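PDB 1VLI: spore coat polysaccharide biosynthesis protein SpsE from Bacillus subtilis, which probably acts as an N-acylneuraminate-9-phosphate synthase-like enzyme in building the spore coat polysaccharide. Local coordinates for residues F30-A35 against A242-K247; A35-D40 against K62-Q67; F163-A168 against I188-C193; S224-H229 against E246-I251. One frame throughout, in Å; residues are numbered along the deposited sequence.

Interaction 1: residues F30-A35 against A242-K247; sequences FIIAEA and AKLIEK
Lys243 makes the first link to Phe30: its carbonyl O takes the backbone N of Phe30 at 2.8 Å, in a nearly straight bond of 173°, while its ammonium group goes off to Ala27 O. One residue on, the CA atoms of Leu244 and Phe30 come within 4.5 Å, and Leu244 CA rests on Phe30 O in a CA-H...O contact. The CD2 methyl of Leu244 approaches the Phe30 ring obliquely and meets Ile32 CD1 at 4.4 Å. Ile245 bonds through both its N-H, to Phe30 O, and its C=O, from Ile32 N, the latter at 2.9 Å. The two strands are the first and last of a TIM barrel, and their parallel pairing closes the cylinder; Phe30, Ile32, Leu244 and Glu246 face its interior, whereas Ile31, Ala33, Ile245 and Lys247 face the outer helices. Glu246 reaches inward with CG anti to its backbone N (chi1 -165°), and CG passes Ile32 CG2 at 4.0 Å. Its OE1 accepts from Ser224 OG. Its OE2 lies 4.0 Å from Glu34 OE2, a repulsion probably eased by Lys62, which salt-bridges Glu246 and pairs weakly with Glu34. An alanine in place of Glu246 would probably leave Lys62 without its closer carboxylate and the Ser224 hydroxyl without its acceptor. Lys247 N gives to Ile32 O at 3.2 Å, and Lys247 O accepts Glu34 N at 2.8 Å.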
loop_
_atom_site.group_PDB
_atom_site.type_symbol
_atom_site.label_atom_id
_atom_site.label_comp_id
_atom_site.label_asym_id
_atom_site.label_seq_id
_atom_site.Cartn_x
_atom_site.Cartn_y
_atom_site.Cartn_z
ATOM N N PHE A 30 -3.905 -2.391 15.483
ATOM C CA PHE A 30 -4.155 -1.077 14.873
ATOM C C PHE A 30 -5.074 -1.277 13.669
ATOM O O PHE A 30 -4.699 -1.966 12.678
ATOM C CB PHE A 30 -2.830 -0.426 14.460
ATOM C CG PHE A 30 -2.963 1.008 14.023
ATOM C CD1 PHE A 30 -2.961 2.048 14.946
ATOM C CD2 PHE A 30 -3.069 1.312 12.673
ATOM C CE1 PHE A 30 -3.107 3.400 14.516
ATOM C CE2 PHE A 30 -3.184 2.607 12.232
ATOM C CZ PHE A 30 -3.220 3.676 13.171
ATOM N N ILE A 31 -6.276 -0.694 13.766
ATOM C CA ILE A 31 -7.337 -0.909 12.762
ATOM C C ILE A 31 -7.513 0.248 11.817
ATOM O O ILE A 31 -7.800 1.397 12.237
ATOM C CB ILE A 31 -8.703 -1.276 13.413
ATOM C CG1 ILE A 31 -8.545 -2.417 14.392
ATOM C CG2 ILE A 31 -9.740 -1.622 12.337
ATOM C CD1 ILE A 31 -9.730 -2.670 15.269
ATOM N N ILE A 32 -7.361 -0.062 10.530
ATOM C CA ILE A 32 -7.447 0.937 9.457
ATOM C C ILE A 32 -8.734 0.724 8.672
ATOM O O ILE A 32 -8.898 -0.305 7.998
ATOM C CB ILE A 32 -6.268 0.797 8.553
ATOM C CG1 ILE A 32 -4.962 0.856 9.347
ATOM C CG2 ILE A 32 -6.232 1.841 7.458
ATOM C CD1 ILE A 32 -3.732 0.335 8.518
ATOM N N ALA A 33 -9.667 1.681 8.777
ATOM C CA ALA A 33 -10.836 1.637 7.911
ATOM C C ALA A 33 -10.506 2.316 6.589
ATOM O O ALA A 33 -10.113 3.482 6.566
ATOM C CB ALA A 33 -12.005 2.274 8.574
ATOM N N GLU A 34 -10.661 1.583 5.492
ATOM C CA GLU A 34 -10.215 2.021 4.174
ATOM C C GLU A 34 -11.431 2.528 3.366
ATOM O O GLU A 34 -12.273 1.748 2.881
ATOM C CB GLU A 34 -9.373 0.883 3.522
ATOM C CG GLU A 34 -9.431 0.646 2.014
ATOM C CD GLU A 34 -8.560 1.585 1.203
ATOM O OE1 GLU A 34 -8.553 2.816 1.462
ATOM O OE2 GLU A 34 -7.902 1.081 0.271
ATOM N N ALA A 35 -11.539 3.867 3.305
ATOM C CA ALA A 35 -12.648 4.579 2.656
ATOM C C ALA A 35 -12.484 4.659 1.137
ATOM O O ALA A 35 -13.482 4.711 0.410
ATOM C CB ALA A 35 -12.820 5.982 3.263
ATOM N N ALA A 242 -1.402 -11.091 13.764
ATOM C CA ALA A 242 -1.427 -9.819 12.980
ATOM C C ALA A 242 -1.576 -8.628 13.936
ATOM O O ALA A 242 -2.315 -8.718 14.889
ATOM C CB ALA A 242 -2.601 -9.826 11.982
ATOM N N LYS A 243 -0.878 -7.528 13.702
ATOM C CA LYS A 243 -0.984 -6.369 14.624
ATOM C C LYS A 243 -1.626 -5.101 14.005
ATOM O O LYS A 243 -1.789 -4.071 14.685
ATOM C CB LYS A 243 0.386 -6.049 15.238
ATOM C CG LYS A 243 1.075 -7.231 15.925
ATOM C CD LYS A 243 0.260 -7.738 17.113
ATOM C CE LYS A 243 0.131 -6.703 18.227
ATOM N NZ LYS A 243 -0.443 -7.307 19.482
ATOM N N LEU A 244 -1.940 -5.193 12.711
ATOM C CA LEU A 244 -2.785 -4.252 12.011
ATOM C C LEU A 244 -3.695 -5.015 11.075
ATOM O O LEU A 244 -3.334 -6.109 10.560
ATOM C CB LEU A 244 -1.989 -3.258 11.178
ATOM C CG LEU A 244 -0.628 -2.673 11.566
ATOM C CD1 LEU A 244 0.461 -3.758 11.399
ATOM C CD2 LEU A 244 -0.387 -1.583 10.597
ATOM N N ILE A 245 -4.888 -4.440 10.881
ATOM C CA ILE A 245 -5.920 -4.971 9.982
ATOM C C ILE A 245 -6.413 -3.810 9.167
ATOM O O ILE A 245 -6.730 -2.754 9.726
ATOM C CB ILE A 245 -7.126 -5.584 10.760
ATOM C CG1 ILE A 245 -6.720 -6.736 11.675
ATOM C CG2 ILE A 245 -8.260 -6.037 9.817
ATOM C CD1 ILE A 245 -6.061 -8.019 10.912
ATOM N N GLU A 246 -6.497 -4.007 7.860
ATOM C CA GLU A 246 -7.092 -3.023 6.967
ATOM C C GLU A 246 -8.321 -3.682 6.306
ATOM O O GLU A 246 -8.237 -4.830 5.820
ATOM C CB GLU A 246 -6.059 -2.617 5.928
ATOM C CG GLU A 246 -6.354 -1.363 5.126
ATOM C CD GLU A 246 -5.303 -1.113 4.045
ATOM O OE1 GLU A 246 -4.246 -1.804 4.031
ATOM O OE2 GLU A 246 -5.536 -0.227 3.190
ATOM N N LYS A 247 -9.465 -2.981 6.336
ATOM C CA LYS A 247 -10.686 -3.432 5.653
ATOM C C LYS A 247 -11.377 -2.249 4.988
ATOM O O LYS A 247 -11.421 -1.153 5.581
ATOM C CB LYS A 247 -11.645 -4.077 6.662
ATOM C CG LYS A 247 -12.793 -4.910 6.073
ATOM C CD LYS A 247 -12.440 -6.368 5.912
ATOM C CE LYS A 247 -13.698 -7.234 5.849
ATOM N NZ LYS A 247 -13.352 -8.650 5.510
#

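Interaction 2: residues A35-D40 against K62-Q67; sequences AGINHD and KFQMFQ
Ala35 and Gly36 both direct their backbone N-H groups at one acceptor, Lys62 O. Ala35 N stands 2.7 Å from it in a bent bond of 140°, and Gly36 N gives a longer second bond. The parallel pairing continues as Gln64 N gives to Gly36 O at 3.1 Å. There the first chain bends through a type II' turn from Ala35 to Asn38, with Gly36 at positive phi (64°), while the second runs on. Water 1 joins the parting backbones by donating to Gly36 O and to Gln64 O, each at 2.8 Å, and it also lies in the plane of the His39 ring, 2.6 Å from NE2. The ring's other nitrogen, ND1, is hydrogen-bonded to Gly41 N. The Phe63 ring packs against Ala35 and His39: Ala35 CB sits over one face in a CH-pi contact, 3.9 Å from the ring centroid, and His39 CD2 meets the ring's edge at CD1, 4.0 Å away. An alanine in place of Phe63 would probably open a gap beside Ala35 and leave the His39 ring freer to shift. Ile37 CG2 lies alongside Gln64, 4.1 Å from its CB. Strand 30-36, helix 43-56 and strand 60-63 form a beta-alpha-beta unit, and this contact ties together the C-terminal ends of the first two strands of the TIM barrel, the end at which such barrels carry their active sites.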
loop_
_atom_site.group_PDB
_atom_site.type_symbol
_atom_site.label_atom_id
_atom_site.label_comp_id
_atom_site.label_asym_id
_atom_site.label_seq_id
_atom_site.Cartn_x
_atom_site.Cartn_y
_atom_site.Cartn_z
ATOM N N ALA A 35 -11.539 3.867 3.305
ATOM C CA ALA A 35 -12.648 4.579 2.656
ATOM C C ALA A 35 -12.484 4.659 1.137
ATOM O O ALA A 35 -13.482 4.711 0.410
ATOM C CB ALA A 35 -12.820 5.982 3.263
ATOM N N GLY A 36 -11.234 4.660 0.666
ATOM C CA GLY A 36 -10.932 4.634 -0.759
ATOM C C GLY A 36 -11.433 5.878 -1.476
ATOM O O GLY A 36 -10.956 6.989 -1.214
ATOM N N ILE A 37 -12.382 5.677 -2.395
ATOM C CA ILE A 37 -13.073 6.765 -3.091
ATOM C C ILE A 37 -14.582 6.750 -2.834
ATOM O O ILE A 37 -15.331 7.442 -3.507
ATOM C CB ILE A 37 -12.775 6.771 -4.622
ATOM C CG1 ILE A 37 -13.306 5.519 -5.327
ATOM C CG2 ILE A 37 -11.303 6.987 -4.899
ATOM C CD1 ILE A 37 -13.282 5.653 -6.882
ATOM N N ASN A 38 -15.006 5.988 -1.830
ATOM C CA ASN A 38 -16.421 5.789 -1.523
ATOM C C ASN A 38 -17.196 7.026 -1.017
ATOM O O ASN A 38 -18.350 6.909 -0.599
ATOM C CB ASN A 38 -16.602 4.622 -0.542
ATOM C CG ASN A 38 -16.274 3.252 -1.163
ATOM O OD1 ASN A 38 -16.105 3.118 -2.375
ATOM N ND2 ASN A 38 -16.200 2.227 -0.316
ATOM N N HIS A 39 -16.572 8.197 -1.069
ATOM C CA HIS A 39 -17.260 9.477 -0.794
ATOM C C HIS A 39 -18.030 10.009 -2.018
ATOM O O HIS A 39 -18.747 11.003 -1.928
ATOM C CB HIS A 39 -16.235 10.522 -0.355
ATOM C CG HIS A 39 -15.051 10.621 -1.268
ATOM N ND1 HIS A 39 -15.130 11.160 -2.533
ATOM C CD2 HIS A 39 -13.757 10.258 -1.099
ATOM C CE1 HIS A 39 -13.939 11.134 -3.104
ATOM N NE2 HIS A 39 -13.087 10.589 -2.255
ATOM N N ASP A 40 -17.820 9.353 -3.158
ATOM C CA ASP A 40 -18.462 9.642 -4.431
ATOM C C ASP A 40 -18.338 11.111 -4.876
ATOM O O ASP A 40 -19.228 11.627 -5.533
ATOM C CB ASP A 40 -19.929 9.193 -4.387
ATOM C CG ASP A 40 -20.098 7.662 -4.338
ATOM O OD1 ASP A 40 -19.188 6.911 -4.797
ATOM O OD2 ASP A 40 -21.140 7.124 -3.876
ATOM N N LYS A 62 -8.602 5.723 6.058
ATOM C CA LYS A 62 -7.726 5.877 4.920
ATOM C C LYS A 62 -8.475 6.297 3.645
ATOM O O LYS A 62 -9.449 5.620 3.251
ATOM C CB LYS A 62 -6.964 4.579 4.703
ATOM C CG LYS A 62 -6.318 4.544 3.335
ATOM C CD LYS A 62 -4.898 4.174 3.426
ATOM C CE LYS A 62 -4.758 2.640 3.268
ATOM N NZ LYS A 62 -5.151 2.193 1.909
ATOM N N PHE A 63 -8.004 7.393 3.015
ATOM C CA PHE A 63 -8.540 7.937 1.753
ATOM C C PHE A 63 -7.505 7.912 0.628
ATOM O O PHE A 63 -6.310 8.126 0.864
ATOM C CB PHE A 63 -9.007 9.392 1.939
ATOM C CG PHE A 63 -10.294 9.517 2.733
ATOM C CD1 PHE A 63 -11.535 9.446 2.094
ATOM C CD2 PHE A 63 -10.264 9.677 4.110
ATOM C CE1 PHE A 63 -12.712 9.518 2.807
ATOM C CE2 PHE A 63 -11.460 9.756 4.846
ATOM C CZ PHE A 63 -12.682 9.670 4.189
ATOM N N GLN A 64 -7.958 7.658 -0.599
ATOM C CA GLN A 64 -7.108 7.839 -1.780
ATOM C C GLN A 64 -6.944 9.316 -2.107
ATOM O O GLN A 64 -7.936 10.042 -2.268
ATOM C CB GLN A 64 -7.707 7.145 -2.985
ATOM C CG GLN A 64 -6.689 6.739 -4.041
ATOM C CD GLN A 64 -7.348 6.057 -5.238
ATOM O OE1 GLN A 64 -7.333 6.590 -6.340
ATOM N NE2 GLN A 64 -7.932 4.891 -5.013
HETATM N N MSE A 65 -5.700 9.766 -2.199
HETATM C CA MSE A 65 -5.442 11.150 -2.560
HETATM C C MSE A 65 -5.016 11.340 -3.999
HETATM O O MSE A 65 -5.308 12.368 -4.592
HETATM C CB MSE A 65 -4.424 11.772 -1.630
HETATM C CG MSE A 65 -5.039 12.157 -0.302
HETATM SE SE MSE A 65 -3.771 13.142 0.817
HETATM C CE MSE A 65 -3.352 14.577 -0.388
ATOM N N PHE A 66 -4.348 10.347 -4.570
ATOM C CA PHE A 66 -3.773 10.511 -5.890
ATOM C C PHE A 66 -4.420 9.596 -6.932
ATOM O O PHE A 66 -4.820 8.470 -6.618
ATOM C CB PHE A 66 -2.257 10.360 -5.802
ATOM C CG PHE A 66 -1.662 11.164 -4.685
ATOM C CD1 PHE A 66 -1.378 12.520 -4.854
ATOM C CD2 PHE A 66 -1.448 10.591 -3.436
ATOM C CE1 PHE A 66 -0.865 13.266 -3.808
ATOM C CE2 PHE A 66 -0.936 11.341 -2.378
ATOM C CZ PHE A 66 -0.645 12.671 -2.564
ATOM N N GLN A 67 -4.546 10.116 -8.162
ATOM C CA GLN A 67 -5.160 9.391 -9.285
ATOM C C GLN A 67 -4.241 8.324 -9.843
ATOM O O GLN A 67 -3.020 8.489 -9.793
ATOM C CB GLN A 67 -5.536 10.358 -10.389
ATOM C CG GLN A 67 -6.873 11.014 -10.159
ATOM C CD GLN A 67 -7.227 11.984 -11.266
ATOM O OE1 GLN A 67 -6.609 11.963 -12.343
ATOM N NE2 GLN A 67 -8.213 12.843 -11.010
HETATM O O HOH W 1 -10.656 9.574 -2.154
#

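Interaction 3: residues F163-A168 against I188-C193; sequences FSTAGA and IAIMHC
Phe163 and Ile190 pack side by side where two neighbouring strands of the TIM barrel run parallel, joined by helix 170-181 into a beta-alpha-beta unit. This is the tight part of the contact. The Phe163 CG lies between its backbone N and carbonyl carbon (chi1 74°), a rotation that swings the ring toward the second strand. CZ then touches Ile190 CG1 at 3.7 Å and CE2 touches Ile188 CG2 at the same 3.7 Å, both obliquely to the ring. The backbones are held by Phe163 N to Ala189 O, 2.9 Å, and by Met191 N to Phe163 O, a nearly straight bond (176°) of 2.7 Å. On the barrel's inner side Ser164 OG rests against CB of selenomethionine Met191, while its polar partner is Lys139 NZ; Met191 itself folds away toward Leu244 and Glu246. At Thr165 a side chain adds to the link: OG1 donates to Met191 O at 2.7 Å and is also bonded to Lys301 NZ. The Thr165 and Ile190 side chains cross at about a right angle, CG2 to CG2 3.6 Å. The looser end, still buried, comes as the first segment enters a type II turn from Thr165 to Ala168. Here Ala166 and Cys193 meet without a close polar bond, through a CA-H...O contact from Ala166 CA to Cys193 O, 3.5 Å, and through Ala166 CB against Cys193 SG, 4.1 Å.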
loop_
_atom_site.group_PDB
_atom_site.type_symbol
_atom_site.label_atom_id
_atom_site.label_comp_id
_atom_site.label_asym_id
_atom_site.label_seq_id
_atom_site.Cartn_x
_atom_site.Cartn_y
_atom_site.Cartn_z
ATOM N N PHE A 163 3.942 -1.214 4.286
ATOM C CA PHE A 163 3.939 -1.659 2.891
ATOM C C PHE A 163 3.213 -2.978 2.672
ATOM O O PHE A 163 3.195 -3.838 3.540
ATOM C CB PHE A 163 5.310 -1.553 2.222
ATOM C CG PHE A 163 6.307 -2.590 2.657
ATOM C CD1 PHE A 163 6.339 -3.873 2.049
ATOM C CD2 PHE A 163 7.266 -2.282 3.619
ATOM C CE1 PHE A 163 7.292 -4.790 2.396
ATOM C CE2 PHE A 163 8.226 -3.230 3.995
ATOM C CZ PHE A 163 8.252 -4.480 3.369
ATOM N N SER A 164 2.549 -3.088 1.530
ATOM C CA SER A 164 1.719 -4.216 1.254
ATOM C C SER A 164 2.467 -5.207 0.369
ATOM O O SER A 164 3.453 -4.860 -0.275
ATOM C CB SER A 164 0.440 -3.724 0.611
ATOM O OG SER A 164 -0.516 -3.424 1.624
ATOM N N THR A 165 2.015 -6.442 0.334
ATOM C CA THR A 165 2.794 -7.476 -0.343
ATOM C C THR A 165 2.006 -8.409 -1.264
ATOM O O THR A 165 2.382 -9.589 -1.406
ATOM C CB THR A 165 3.529 -8.330 0.708
ATOM O OG1 THR A 165 2.565 -8.998 1.527
ATOM C CG2 THR A 165 4.332 -7.455 1.697
ATOM N N ALA A 166 0.933 -7.923 -1.894
ATOM C CA ALA A 166 0.158 -8.793 -2.785
ATOM C C ALA A 166 1.036 -9.294 -3.909
ATOM O O ALA A 166 1.742 -8.505 -4.563
ATOM C CB ALA A 166 -1.044 -8.090 -3.357
ATOM N N GLY A 167 1.005 -10.606 -4.125
ATOM C CA GLY A 167 1.750 -11.225 -5.235
ATOM C C GLY A 167 3.272 -11.265 -5.116
ATOM O O GLY A 167 3.954 -11.591 -6.090
ATOM N N ALA A 168 3.794 -10.955 -3.922
ATOM C CA ALA A 168 5.228 -10.814 -3.693
ATOM C C ALA A 168 5.774 -12.150 -3.259
ATOM O O ALA A 168 5.041 -12.980 -2.736
ATOM C CB ALA A 168 5.506 -9.770 -2.620
ATOM N N ILE A 188 8.779 0.006 10.570
ATOM C CA ILE A 188 8.251 -0.648 9.363
ATOM C C ILE A 188 7.159 -1.634 9.740
ATOM O O ILE A 188 7.290 -2.331 10.736
ATOM C CB ILE A 188 9.383 -1.380 8.658
ATOM C CG1 ILE A 188 10.477 -0.403 8.277
ATOM C CG2 ILE A 188 8.887 -2.149 7.435
ATOM C CD1 ILE A 188 11.774 -1.093 7.860
ATOM N N ALA A 189 6.067 -1.647 8.966
ATOM C CA ALA A 189 4.982 -2.637 9.103
ATOM C C ALA A 189 4.775 -3.241 7.718
ATOM O O ALA A 189 4.788 -2.512 6.714
ATOM C CB ALA A 189 3.692 -2.014 9.607
ATOM N N ILE A 190 4.571 -4.553 7.673
ATOM C CA ILE A 190 4.488 -5.295 6.402
ATOM C C ILE A 190 3.107 -5.930 6.372
ATOM O O ILE A 190 2.786 -6.686 7.269
ATOM C CB ILE A 190 5.576 -6.404 6.372
ATOM C CG1 ILE A 190 6.975 -5.791 6.573
ATOM C CG2 ILE A 190 5.507 -7.217 5.067
ATOM C CD1 ILE A 190 8.123 -6.767 6.450
HETATM N N MSE A 191 2.277 -5.600 5.377
HETATM C CA MSE A 191 0.933 -6.172 5.305
HETATM C C MSE A 191 0.934 -7.374 4.359
HETATM O O MSE A 191 1.410 -7.282 3.250
HETATM C CB MSE A 191 -0.088 -5.171 4.813
HETATM C CG MSE A 191 -0.068 -3.773 5.535
HETATM SE SE MSE A 191 -0.637 -3.928 7.365
HETATM C CE MSE A 191 -2.570 -3.965 7.089
ATOM N N HIS A 192 0.390 -8.489 4.800
ATOM C CA HIS A 192 0.026 -9.571 3.900
ATOM C C HIS A 192 -1.287 -9.200 3.259
ATOM O O HIS A 192 -2.099 -8.527 3.875
ATOM C CB HIS A 192 -0.120 -10.887 4.674
ATOM C CG HIS A 192 -0.694 -12.001 3.860
ATOM N ND1 HIS A 192 -0.177 -12.371 2.634
ATOM C CD2 HIS A 192 -1.735 -12.832 4.098
ATOM C CE1 HIS A 192 -0.868 -13.393 2.163
ATOM N NE2 HIS A 192 -1.810 -13.697 3.034
ATOM N N CYS A 193 -1.525 -9.681 2.049
ATOM C CA CYS A 193 -2.584 -9.135 1.253
ATOM C C CYS A 193 -2.819 -9.970 0.005
ATOM O O CYS A 193 -1.872 -10.495 -0.559
ATOM C CB CYS A 193 -2.117 -7.742 0.831
ATOM S SG CYS A 193 -3.329 -6.880 -0.118
#

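Interaction 4: residues S224-H229 against E246-I251; sequences SDHSEH and EKHFTI
His226 and His248, the two histidines of the zinc site, meet at the C-terminal ends of adjacent parallel strands in the TIM barrel. Their rings touch rim to rim with planes 51° apart, and His226 CD2 lies 3.6 Å from His248 NE2. His226 ND1 is bonded to Val194 O, which probably helps fix the rotation of its ring, while His248 also meets the ring of Tyr197. Water 2 joins the two segments by donating to Asp225 O and accepting from His248 N. On the inner face of the sheet Ser224 OG gives to Glu246 OE1 at 2.8 Å, on the anti side of that oxygen though well out of the carboxylate plane, and the strands are joined just beside it by Asp225 N to Glu246 O, 2.7 Å. On the outer face Lys247 runs alongside Asp225, its chain bent at chi2 (91°), to put NZ among three acceptors. Asp225 OD2 forms a salt bridge with NZ at 2.6 Å, approached from 65° out of the carboxylate plane; Ser227 O takes another bond from NZ at 2.6 Å, and His229 O a third at 2.8 Å. The ammonium group thus pins the loop that follows strand 220-225. Asp225 OD1 is gripped in turn by Ser227: the backbone N closes an Asx turn at 3.1 Å, and Ser227 OG donates to the same Asp225 OD1 at 2.7 Å.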
loop_
_atom_site.group_PDB
_atom_site.type_symbol
_atom_site.label_atom_id
_atom_site.label_comp_id
_atom_site.label_asym_id
_atom_site.label_seq_id
_atom_site.Cartn_x
_atom_site.Cartn_y
_atom_site.Cartn_z
ATOM N N SER A 224 -4.080 -6.776 5.217
ATOM C CA SER A 224 -5.158 -6.050 4.527
ATOM C C SER A 224 -6.110 -7.088 3.969
ATOM O O SER A 224 -5.708 -7.940 3.162
ATOM C CB SER A 224 -4.661 -5.147 3.409
ATOM O OG SER A 224 -3.495 -4.458 3.819
ATOM N N ASP A 225 -7.364 -6.993 4.415
ATOM C CA ASP A 225 -8.382 -7.985 4.159
ATOM C C ASP A 225 -9.282 -7.578 3.017
ATOM O O ASP A 225 -9.979 -6.568 3.109
ATOM C CB ASP A 225 -9.195 -8.210 5.432
ATOM C CG ASP A 225 -10.160 -9.375 5.314
ATOM O OD1 ASP A 225 -10.066 -10.166 4.350
ATOM O OD2 ASP A 225 -11.050 -9.587 6.159
ATOM N N HIS A 226 -9.268 -8.365 1.945
ATOM C CA HIS A 226 -10.119 -8.117 0.786
ATOM C C HIS A 226 -11.314 -9.061 0.664
ATOM O O HIS A 226 -12.044 -9.020 -0.325
ATOM C CB HIS A 226 -9.305 -8.131 -0.510
ATOM C CG HIS A 226 -8.422 -6.938 -0.676
ATOM N ND1 HIS A 226 -7.144 -7.022 -1.179
ATOM C CD2 HIS A 226 -8.628 -5.631 -0.388
ATOM C CE1 HIS A 226 -6.603 -5.817 -1.204
ATOM N NE2 HIS A 226 -7.483 -4.957 -0.725
ATOM N N SER A 227 -11.515 -9.902 1.672
ATOM C CA SER A 227 -12.650 -10.817 1.720
ATOM C C SER A 227 -13.905 -10.121 2.224
ATOM O O SER A 227 -13.821 -9.170 3.006
ATOM C CB SER A 227 -12.339 -11.969 2.658
ATOM O OG SER A 227 -12.393 -11.532 4.006
ATOM N N GLU A 228 -15.053 -10.644 1.800
ATOM C CA GLU A 228 -16.377 -10.075 2.057
ATOM C C GLU A 228 -16.830 -10.109 3.517
ATOM O O GLU A 228 -17.305 -9.104 4.057
ATOM C CB GLU A 228 -17.433 -10.801 1.215
ATOM C CG GLU A 228 -17.354 -10.559 -0.285
ATOM C CD GLU A 228 -18.647 -10.941 -0.987
ATOM O OE1 GLU A 228 -19.671 -10.272 -0.730
ATOM O OE2 GLU A 228 -18.648 -11.900 -1.792
ATOM N N HIS A 229 -16.715 -11.278 4.134
ATOM C CA HIS A 229 -17.191 -11.497 5.486
ATOM C C HIS A 229 -16.609 -10.503 6.495
ATOM O O HIS A 229 -15.414 -10.223 6.459
ATOM C CB HIS A 229 -16.850 -12.920 5.912
ATOM C CG HIS A 229 -17.634 -13.377 7.097
ATOM N ND1 HIS A 229 -17.364 -12.945 8.379
ATOM C CD2 HIS A 229 -18.713 -14.189 7.193
ATOM C CE1 HIS A 229 -18.229 -13.489 9.215
ATOM N NE2 HIS A 229 -19.056 -14.250 8.521
ATOM N N GLU A 246 -6.497 -4.007 7.860
ATOM C CA GLU A 246 -7.092 -3.023 6.967
ATOM C C GLU A 246 -8.321 -3.682 6.306
ATOM O O GLU A 246 -8.237 -4.830 5.820
ATOM C CB GLU A 246 -6.059 -2.617 5.928
ATOM C CG GLU A 246 -6.354 -1.363 5.126
ATOM C CD GLU A 246 -5.303 -1.113 4.045
ATOM O OE1 GLU A 246 -4.246 -1.804 4.031
ATOM O OE2 GLU A 246 -5.536 -0.227 3.190
ATOM N N LYS A 247 -9.465 -2.981 6.336
ATOM C CA LYS A 247 -10.686 -3.432 5.653
ATOM C C LYS A 247 -11.377 -2.249 4.988
ATOM O O LYS A 247 -11.421 -1.153 5.581
ATOM C CB LYS A 247 -11.645 -4.077 6.662
ATOM C CG LYS A 247 -12.793 -4.910 6.073
ATOM C CD LYS A 247 -12.440 -6.368 5.912
ATOM C CE LYS A 247 -13.698 -7.234 5.849
ATOM N NZ LYS A 247 -13.352 -8.650 5.510
ATOM N N HIS A 248 -11.900 -2.463 3.771
ATOM C CA HIS A 248 -12.710 -1.443 3.084
ATOM C C HIS A 248 -14.063 -1.301 3.777
ATOM O O HIS A 248 -14.644 -2.302 4.251
ATOM C CB HIS A 248 -12.968 -1.789 1.627
ATOM C CG HIS A 248 -11.734 -1.825 0.784
ATOM N ND1 HIS A 248 -11.534 -0.964 -0.270
ATOM C CD2 HIS A 248 -10.638 -2.626 0.831
ATOM C CE1 HIS A 248 -10.367 -1.227 -0.836
ATOM N NE2 HIS A 248 -9.803 -2.232 -0.189
ATOM N N PHE A 249 -14.542 -0.056 3.848
ATOM C CA PHE A 249 -15.891 0.206 4.295
ATOM C C PHE A 249 -16.559 1.276 3.438
ATOM O O PHE A 249 -15.897 2.054 2.754
ATOM C CB PHE A 249 -15.919 0.593 5.775
ATOM C CG PHE A 249 -15.594 2.039 6.048
ATOM C CD1 PHE A 249 -14.296 2.507 5.912
ATOM C CD2 PHE A 249 -16.589 2.919 6.478
ATOM C CE1 PHE A 249 -13.977 3.820 6.179
ATOM C CE2 PHE A 249 -16.295 4.257 6.760
ATOM C CZ PHE A 249 -14.992 4.719 6.607
ATOM N N THR A 250 -17.881 1.281 3.464
ATOM C CA THR A 250 -18.658 2.261 2.737
ATOM C C THR A 250 -19.757 2.734 3.662
ATOM O O THR A 250 -19.869 2.246 4.779
ATOM C CB THR A 250 -19.235 1.664 1.440
ATOM O OG1 THR A 250 -20.077 2.635 0.805
ATOM C CG2 THR A 250 -20.195 0.490 1.753
ATOM N N ILE A 251 -20.558 3.680 3.195
ATOM C CA ILE A 251 -21.649 4.228 3.982
ATOM C C ILE A 251 -22.932 3.468 3.655
ATOM O O ILE A 251 -23.880 3.446 4.451
ATOM C CB ILE A 251 -21.751 5.793 3.748
ATOM C CG1 ILE A 251 -22.197 6.511 5.016
ATOM C CG2 ILE A 251 -22.593 6.202 2.511
ATOM C CD1 ILE A 251 -21.098 6.645 6.041
HETATM O O HOH W 2 -12.096 -5.241 2.350
#

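In the fold
All four contacts belong to one parallel barrel sheet. Interactions 1 and 4 share Glu246 and Lys247 on strand 244-248 and have centres 9 Å apart; interactions 1 and 2 share Ala35 on strand 30-36. Inside the barrel Glu246 OE2 forms a salt bridge of 2.8 Å with Lys62 NZ, linking interaction 2 to both 1 and 4. Interaction 3 adjoins interaction 4 through Cys193 SG, 3.6 Å from His226 CE1. Interactions 2 and 3 do not touch, their nearest atoms being about 7 Å apart. The zinc ion lies about 2 Å from the His248 side chain, with side chains of Glu34 about 4 Å and of Lys62 and Cys193 about 6 Å away, so each contact has a side chain within about 6 Å of the zinc ion.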